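Local coordinates for response regulator aspartate phosphatase H (Bacillus subtilis, PDB 3Q15), which dephosphorylates the response regulator Spo0F and also acts on ComA, so controlling both sporulation and competence, at residues A[233-246]-A[262-274]. Numbering follows the deposited sequence.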
ATOM      1  N   ASP A 233      15.352 -17.850  17.683  1.00 42.35           N
ATOM      2  CA  ASP A 233      15.759 -16.995  18.790  1.00 44.53           C
ATOM      3  C   ASP A 233      14.616 -16.080  19.192  1.00 45.37           C
ATOM      4  O   ASP A 233      14.377 -15.855  20.377  1.00 48.26           O
ATOM      5  CB  ASP A 233      16.985 -16.158  18.421  1.00 48.79           C
ATOM      6  CG  ASP A 233      17.443 -15.260  19.560  1.00 55.81           C
ATOM      7  OD1 ASP A 233      17.575 -15.752  20.702  1.00 59.38           O
ATOM      8  OD2 ASP A 233      17.669 -14.060  19.311  1.00 55.80           O
ATOM      9  N   ARG A 234      13.907 -15.554  18.197  1.00 57.60           N
ATOM     10  CA  ARG A 234      12.821 -14.618  18.456  1.00 55.42           C
ATOM     11  C   ARG A 234      11.510 -15.306  18.834  1.00 58.09           C
ATOM     12  O   ARG A 234      10.664 -14.710  19.501  1.00 56.36           O
ATOM     13  CB  ARG A 234      12.626 -13.674  17.266  1.00 55.91           C
ATOM     14  CG  ARG A 234      13.724 -12.626  17.148  1.00 60.59           C
ATOM     15  CD  ARG A 234      13.526 -11.722  15.946  1.00 64.55           C
ATOM     16  NE  ARG A 234      13.680 -12.446  14.691  1.00 68.51           N
ATOM     17  CZ  ARG A 234      13.664 -11.874  13.492  1.00 70.86           C
ATOM     18  NH1 ARG A 234      13.502 -10.563  13.384  1.00 72.50           N
ATOM     19  NH2 ARG A 234      13.812 -12.615  12.403  1.00 70.48           N
ATOM     20  N   SER A 235      11.344 -16.558  18.415  1.00 57.71           N
ATOM     21  CA  SER A 235      10.145 -17.316  18.759  1.00 57.97           C
ATOM     22  C   SER A 235      10.258 -17.921  20.160  1.00 60.42           C
ATOM     23  O   SER A 235       9.268 -18.385  20.729  1.00 61.65           O
ATOM     24  CB  SER A 235       9.872 -18.407  17.721  1.00 54.62           C
ATOM     25  OG  SER A 235      10.960 -19.306  17.635  1.00 61.58           O
ATOM     26  N   GLY A 236      11.470 -17.912  20.708  1.00 57.90           N
ATOM     27  CA  GLY A 236      11.700 -18.372  22.065  1.00 61.50           C
ATOM     28  C   GLY A 236      12.291 -19.766  22.186  1.00 61.38           C
ATOM     29  O   GLY A 236      12.282 -20.348  23.267  1.00 60.55           O
ATOM     30  N   ASP A 237      12.801 -20.306  21.083  1.00 61.32           N
ATOM     31  CA  ASP A 237      13.428 -21.628  21.103  1.00 64.92           C
ATOM     32  C   ASP A 237      14.946 -21.492  21.046  1.00 63.45           C
ATOM     33  O   ASP A 237      15.564 -21.741  20.014  1.00 63.03           O
ATOM     34  CB  ASP A 237      12.929 -22.485  19.937  1.00 69.76           C
ATOM     35  CG  ASP A 237      13.281 -23.955  20.098  1.00 77.64           C
ATOM     36  OD1 ASP A 237      12.490 -24.808  19.640  1.00 80.83           O
ATOM     37  OD2 ASP A 237      14.343 -24.261  20.680  1.00 78.29           O
ATOM     38  N   ASP A 238      15.537 -21.097  22.170  1.00 64.55           N
ATOM     39  CA  ASP A 238      16.967 -20.820  22.245  1.00 67.73           C
ATOM     40  C   ASP A 238      17.845 -21.992  21.818  1.00 65.22           C
ATOM     41  O   ASP A 238      18.883 -21.796  21.186  1.00 62.37           O
ATOM     42  CB  ASP A 238      17.342 -20.372  23.659  1.00 77.32           C
ATOM     43  CG  ASP A 238      16.290 -20.742  24.684  1.00 83.93           C
ATOM     44  OD1 ASP A 238      15.302 -19.988  24.817  1.00 87.24           O
ATOM     45  OD2 ASP A 238      16.449 -21.783  25.354  1.00 84.70           O
ATOM     46  N   GLN A 239      17.433 -23.207  22.164  1.00 63.62           N
ATOM     47  CA  GLN A 239      18.212 -24.392  21.825  1.00 64.97           C
ATOM     48  C   GLN A 239      18.319 -24.557  20.308  1.00 66.81           C
ATOM     49  O   GLN A 239      19.410 -24.736  19.771  1.00 64.16           O
ATOM     50  CB  GLN A 239      17.608 -25.638  22.479  1.00 79.20           C
ATOM     51  CG  GLN A 239      18.517 -26.857  22.463  1.00 83.49           C
ATOM     52  CD  GLN A 239      18.240 -27.809  23.615  1.00 87.66           C
ATOM     53  OE1 GLN A 239      18.107 -27.388  24.766  1.00 87.27           O
ATOM     54  NE2 GLN A 239      18.151 -29.099  23.310  1.00 90.64           N
ATOM     55  N   MET A 240      17.182 -24.483  19.623  1.00 66.64           N
ATOM     56  CA  MET A 240      17.166 -24.551  18.166  1.00 68.50           C
ATOM     57  C   MET A 240      17.918 -23.373  17.554  1.00 67.68           C
ATOM     58  O   MET A 240      18.620 -23.518  16.556  1.00 60.61           O
ATOM     59  CB  MET A 240      15.727 -24.586  17.647  1.00 69.31           C
ATOM     60  CG  MET A 240      15.023 -25.908  17.887  1.00 69.13           C
ATOM     61  SD  MET A 240      15.757 -27.241  16.922  1.00 82.55           S
ATOM     62  CE  MET A 240      15.183 -26.821  15.282  1.00 72.80           C
ATOM     63  N   ALA A 241      17.764 -22.204  18.162  1.00 50.81           N
ATOM     64  CA  ALA A 241      18.475 -21.015  17.715  1.00 48.28           C
ATOM     65  C   ALA A 241      19.979 -21.252  17.741  1.00 49.10           C
ATOM     66  O   ALA A 241      20.666 -21.071  16.736  1.00 50.45           O
ATOM     67  CB  ALA A 241      18.113 -19.827  18.582  1.00 46.75           C
ATOM     68  N   VAL A 242      20.488 -21.664  18.896  1.00 49.22           N
ATOM     69  CA  VAL A 242      21.922 -21.868  19.050  1.00 51.73           C
ATOM     70  C   VAL A 242      22.414 -22.939  18.090  1.00 55.28           C
ATOM     71  O   VAL A 242      23.496 -22.824  17.515  1.00 58.05           O
ATOM     72  CB  VAL A 242      22.291 -22.261  20.489  1.00 51.48           C
ATOM     73  CG1 VAL A 242      23.688 -22.866  20.535  1.00 49.20           C
ATOM     74  CG2 VAL A 242      22.188 -21.053  21.406  1.00 47.79           C
ATOM     75  N   GLU A 243      21.605 -23.978  17.918  1.00 54.32           N
ATOM     76  CA  GLU A 243      21.938 -25.069  17.014  1.00 59.23           C
ATOM     77  C   GLU A 243      22.140 -24.565  15.590  1.00 58.18           C
ATOM     78  O   GLU A 243      23.119 -24.911  14.925  1.00 60.36           O
ATOM     79  CB  GLU A 243      20.837 -26.125  17.046  1.00 62.03           C
ATOM     80  CG  GLU A 243      20.994 -27.213  16.009  1.00 70.88           C
ATOM     81  CD  GLU A 243      19.927 -28.275  16.132  1.00 77.45           C
ATOM     82  OE1 GLU A 243      19.411 -28.465  17.255  1.00 78.34           O
ATOM     83  OE2 GLU A 243      19.599 -28.914  15.109  1.00 80.07           O
ATOM     84  N   HIS A 244      21.212 -23.740  15.123  1.00 54.84           N
ATOM     85  CA  HIS A 244      21.304 -23.222  13.769  1.00 54.03           C
ATOM     86  C   HIS A 244      22.377 -22.147  13.634  1.00 53.19           C
ATOM     87  O   HIS A 244      23.057 -22.081  12.613  1.00 56.25           O
ATOM     88  CB  HIS A 244      19.942 -22.737  13.271  1.00 52.21           C
ATOM     89  CG  HIS A 244      18.979 -23.850  12.998  1.00 53.62           C
ATOM     90  ND1 HIS A 244      18.262 -24.477  13.993  1.00 50.89           N
ATOM     91  CD2 HIS A 244      18.631 -24.465  11.840  1.00 54.09           C
ATOM     92  CE1 HIS A 244      17.504 -25.420  13.461  1.00 51.72           C
ATOM     93  NE2 HIS A 244      17.714 -25.434  12.156  1.00 52.39           N
ATOM     94  N   PHE A 245      22.541 -21.318  14.663  1.00 50.24           N
ATOM     95  CA  PHE A 245      23.619 -20.335  14.652  1.00 51.53           C
ATOM     96  C   PHE A 245      24.948 -21.035  14.387  1.00 54.19           C
ATOM     97  O   PHE A 245      25.735 -20.600  13.545  1.00 55.04           O
ATOM     98  CB  PHE A 245      23.684 -19.547  15.967  1.00 51.36           C
ATOM     99  CG  PHE A 245      22.734 -18.382  16.030  1.00 51.34           C
ATOM    100  CD1 PHE A 245      22.766 -17.386  15.063  1.00 52.56           C
ATOM    101  CD2 PHE A 245      21.818 -18.274  17.062  1.00 50.78           C
ATOM    102  CE1 PHE A 245      21.892 -16.309  15.119  1.00 51.52           C
ATOM    103  CE2 PHE A 245      20.941 -17.203  17.128  1.00 49.34           C
ATOM    104  CZ  PHE A 245      20.979 -16.218  16.155  1.00 49.94           C
ATOM    105  N   GLN A 246      25.186 -22.132  15.095  1.00 57.78           N
ATOM    106  CA  GLN A 246      26.436 -22.869  14.950  1.00 62.69           C
ATOM    107  C   GLN A 246      26.559 -23.538  13.581  1.00 60.21           C
ATOM    108  O   GLN A 246      27.661 -23.667  13.046  1.00 61.77           O
ATOM    109  CB  GLN A 246      26.604 -23.873  16.091  1.00 67.71           C
ATOM    110  CG  GLN A 246      26.701 -23.190  17.450  1.00 72.16           C
ATOM    111  CD  GLN A 246      26.887 -24.158  18.600  1.00 79.94           C
ATOM    112  OE1 GLN A 246      26.638 -25.357  18.469  1.00 83.90           O
ATOM    113  NE2 GLN A 246      27.329 -23.637  19.741  1.00 80.52           N
ATOM    114  N   LYS A 262      27.918 -11.059  11.732  1.00 49.43           N
ATOM    115  CA  LYS A 262      26.480 -11.120  11.956  1.00 51.01           C
ATOM    116  C   LYS A 262      26.074 -12.433  12.619  1.00 51.39           C
ATOM    117  O   LYS A 262      25.223 -12.451  13.506  1.00 52.16           O
ATOM    118  CB  LYS A 262      25.722 -10.929  10.643  1.00 57.05           C
ATOM    119  CG  LYS A 262      24.218 -11.103  10.767  1.00 62.89           C
ATOM    120  CD  LYS A 262      23.483 -10.474   9.592  1.00 66.51           C
ATOM    121  CE  LYS A 262      24.036 -10.960   8.268  1.00 71.69           C
ATOM    122  NZ  LYS A 262      23.359 -10.287   7.126  1.00 74.73           N
ATOM    123  N   VAL A 263      26.688 -13.530  12.186  1.00 49.07           N
ATOM    124  CA  VAL A 263      26.411 -14.837  12.770  1.00 48.12           C
ATOM    125  C   VAL A 263      26.835 -14.895  14.239  1.00 46.87           C
ATOM    126  O   VAL A 263      26.088 -15.375  15.088  1.00 49.53           O
ATOM    127  CB  VAL A 263      27.104 -15.974  11.985  1.00 47.34           C
ATOM    128  CG1 VAL A 263      26.985 -17.293  12.732  1.00 50.30           C
ATOM    129  CG2 VAL A 263      26.512 -16.093  10.593  1.00 40.94           C
ATOM    130  N   LEU A 264      28.031 -14.398  14.539  1.00 45.96           N
ATOM    131  CA  LEU A 264      28.537 -14.437  15.908  1.00 48.86           C
ATOM    132  C   LEU A 264      27.796 -13.491  16.860  1.00 46.70           C
ATOM    133  O   LEU A 264      27.778 -13.712  18.071  1.00 47.21           O
ATOM    134  CB  LEU A 264      30.043 -14.165  15.933  1.00 52.99           C
ATOM    135  CG  LEU A 264      30.908 -15.236  15.265  1.00 55.88           C
ATOM    136  CD1 LEU A 264      32.382 -14.855  15.294  1.00 56.73           C
ATOM    137  CD2 LEU A 264      30.691 -16.585  15.930  1.00 55.27           C
ATOM    138  N   PHE A 265      27.184 -12.440  16.325  1.00 45.08           N
ATOM    139  CA  PHE A 265      26.416 -11.534  17.172  1.00 43.25           C
ATOM    140  C   PHE A 265      25.088 -12.160  17.591  1.00 45.06           C
ATOM    141  O   PHE A 265      24.657 -12.014  18.733  1.00 43.67           O
ATOM    142  CB  PHE A 265      26.171 -10.186  16.490  1.00 42.73           C
ATOM    143  CG  PHE A 265      25.207  -9.307  17.237  1.00 44.07           C
ATOM    144  CD1 PHE A 265      25.627  -8.574  18.333  1.00 42.89           C
ATOM    145  CD2 PHE A 265      23.877  -9.228  16.857  1.00 48.07           C
ATOM    146  CE1 PHE A 265      24.747  -7.776  19.034  1.00 44.80           C
ATOM    147  CE2 PHE A 265      22.988  -8.423  17.554  1.00 47.23           C
ATOM    148  CZ  PHE A 265      23.426  -7.698  18.645  1.00 46.97           C
ATOM    149  N   GLY A 266      24.439 -12.851  16.659  1.00 45.45           N
ATOM    150  CA  GLY A 266      23.211 -13.561  16.963  1.00 44.42           C
ATOM    151  C   GLY A 266      23.470 -14.640  17.993  1.00 45.02           C
ATOM    152  O   GLY A 266      22.756 -14.757  18.990  1.00 44.90           O
ATOM    153  N   LEU A 267      24.510 -15.428  17.751  1.00 43.23           N
ATOM    154  CA  LEU A 267      24.901 -16.481  18.670  1.00 43.95           C
ATOM    155  C   LEU A 267      25.172 -15.911  20.062  1.00 44.00           C
ATOM    156  O   LEU A 267      24.672 -16.427  21.060  1.00 44.76           O
ATOM    157  CB  LEU A 267      26.135 -17.215  18.140  1.00 43.13           C
ATOM    158  CG  LEU A 267      26.650 -18.421  18.931  1.00 45.69           C
ATOM    159  CD1 LEU A 267      25.527 -19.404  19.233  1.00 46.98           C
ATOM    160  CD2 LEU A 267      27.776 -19.111  18.178  1.00 44.28           C
ATOM    161  N   SER A 268      25.954 -14.837  20.121  1.00 46.46           N
ATOM    162  CA  SER A 268      26.317 -14.218  21.396  1.00 49.05           C
ATOM    163  C   SER A 268      25.102 -13.674  22.143  1.00 44.31           C
ATOM    164  O   SER A 268      24.904 -13.967  23.321  1.00 45.76           O
ATOM    165  CB  SER A 268      27.345 -13.104  21.180  1.00 51.59           C
ATOM    166  OG  SER A 268      28.563 -13.628  20.677  1.00 54.19           O
ATOM    167  N   TRP A 269      24.292 -12.879  21.454  1.00 43.10           N
ATOM    168  CA  TRP A 269      23.101 -12.301  22.057  1.00 44.54           C
ATOM    169  C   TRP A 269      22.205 -13.402  22.611  1.00 45.57           C
ATOM    170  O   TRP A 269      21.730 -13.319  23.741  1.00 48.12           O
ATOM    171  CB  TRP A 269      22.333 -11.477  21.024  1.00 48.43           C
ATOM    172  CG  TRP A 269      21.227 -10.650  21.606  1.00 52.66           C
ATOM    173  CD1 TRP A 269      21.185 -10.101  22.856  1.00 58.76           C
ATOM    174  CD2 TRP A 269      20.001 -10.281  20.964  1.00 54.30           C
ATOM    175  NE1 TRP A 269      20.010  -9.407  23.027  1.00 61.01           N
ATOM    176  CE2 TRP A 269      19.265  -9.504  21.883  1.00 57.43           C
ATOM    177  CE3 TRP A 269      19.454 -10.530  19.701  1.00 55.16           C
ATOM    178  CZ2 TRP A 269      18.011  -8.976  21.578  1.00 57.39           C
ATOM    179  CZ3 TRP A 269      18.207 -10.004  19.400  1.00 56.49           C
ATOM    180  CH2 TRP A 269      17.501  -9.236  20.336  1.00 57.34           C
ATOM    181  N   THR A 270      21.980 -14.436  21.808  1.00 45.19           N
ATOM    182  CA  THR A 270      21.130 -15.552  22.211  1.00 44.81           C
ATOM    183  C   THR A 270      21.677 -16.252  23.446  1.00 48.95           C
ATOM    184  O   THR A 270      20.924 -16.624  24.343  1.00 51.04           O
ATOM    185  CB  THR A 270      20.974 -16.584  21.080  1.00 44.41           C
ATOM    186  OG1 THR A 270      20.405 -15.946  19.931  1.00 46.41           O
ATOM    187  CG2 THR A 270      20.066 -17.718  21.515  1.00 42.45           C
ATOM    188  N   LEU A 271      22.992 -16.431  23.485  1.00 42.31           N
ATOM    189  CA  LEU A 271      23.633 -17.075  24.616  1.00 46.39           C
ATOM    190  C   LEU A 271      23.516 -16.219  25.876  1.00 49.11           C
ATOM    191  O   LEU A 271      23.333 -16.742  26.973  1.00 45.16           O
ATOM    192  CB  LEU A 271      25.096 -17.382  24.300  1.00 48.70           C
ATOM    193  CG  LEU A 271      25.309 -18.549  23.336  1.00 48.94           C
ATOM    194  CD1 LEU A 271      26.782 -18.731  22.995  1.00 47.66           C
ATOM    195  CD2 LEU A 271      24.728 -19.828  23.923  1.00 48.92           C
ATOM    196  N   CYS A 272      23.616 -14.903  25.708  1.00 48.44           N
ATOM    197  CA  CYS A 272      23.496 -13.977  26.831  1.00 49.64           C
ATOM    198  C   CYS A 272      22.089 -13.990  27.424  1.00 52.57           C
ATOM    199  O   CYS A 272      21.918 -13.979  28.641  1.00 54.69           O
ATOM    200  CB  CYS A 272      23.870 -12.553  26.406  1.00 47.23           C
ATOM    201  SG  CYS A 272      25.634 -12.301  26.099  1.00 46.12           S
ATOM    202  N   LYS A 273      21.086 -14.007  26.555  1.00 54.09           N
ATOM    203  CA  LYS A 273      19.699 -14.063  26.996  1.00 54.22           C
ATOM    204  C   LYS A 273      19.399 -15.405  27.651  1.00 54.98           C
ATOM    205  O   LYS A 273      18.500 -15.511  28.484  1.00 54.40           O
ATOM    206  CB  LYS A 273      18.752 -13.816  25.820  1.00 52.99           C
ATOM    207  CG  LYS A 273      18.694 -12.363  25.376  1.00 53.02           C
ATOM    208  CD  LYS A 273      17.775 -12.169  24.182  1.00 49.40           C
ATOM    209  CE  LYS A 273      18.316 -12.873  22.951  1.00 52.34           C
ATOM    210  NZ  LYS A 273      17.568 -12.490  21.723  1.00 53.73           N
ATOM    211  N   ALA A 274      20.163 -16.425  27.273  1.00 55.93           N
ATOM    212  CA  ALA A 274      19.989 -17.765  27.824  1.00 57.70           C
ATOM    213  C   ALA A 274      20.763 -17.951  29.128  1.00 62.34           C
ATOM    214  O   ALA A 274      20.741 -19.029  29.727  1.00 68.41           O
ATOM    215  CB  ALA A 274      20.407 -18.811  26.805  1.00 56.23           C
TER
HETATM  216  O   HOH W   1      20.240 -13.423  18.436  1.00 59.32           O
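Asp233 OD2 is gripped by two donors, Lys273 NZ in a salt bridge of 2.9 Å on the syn side of the carboxylate, and a water. The same water donates to Gly266 O, spanning helices 218-235 and 260-273, while the lysine nitrogen also lies 3.2 Å above the plane of the Trp269 ring, over its centre. Thr270 meets the other carboxylate oxygen, its OG1 2.9 Å from Asp233 OD1, and gives its proton to Gly266 O one turn back. With OG1 beside the backbone N (chi1 -59°) and CG2 anti to it, the methyl reaches Ala241 and Val242, and Thr270 is a knob among Asp233, Ala241, Val242 and Phe245. Phe245 is the reciprocal knob: its ring lies with one face over the peptide joining Gly266 to Leu267, Gly266 C being 3.5 Å from CZ. With no side chain at Gly266, the ring can lie this close to the backbone. Cut back to an alanine, Phe245 would probably leave a gap over that peptide and Thr270 without one wall of its hole. Val242 CG2 extends the apolar seam to Leu271 CD2 at 3.8 Å. Such knobs-into-holes packing joins predicted TPR 4, through both its helices, to helix 260-273 of TPR 5; segment 238-246 runs nearly antiparallel to 262-273 (155°), and helices 277-290 and 299-310 also contact helix 260-273.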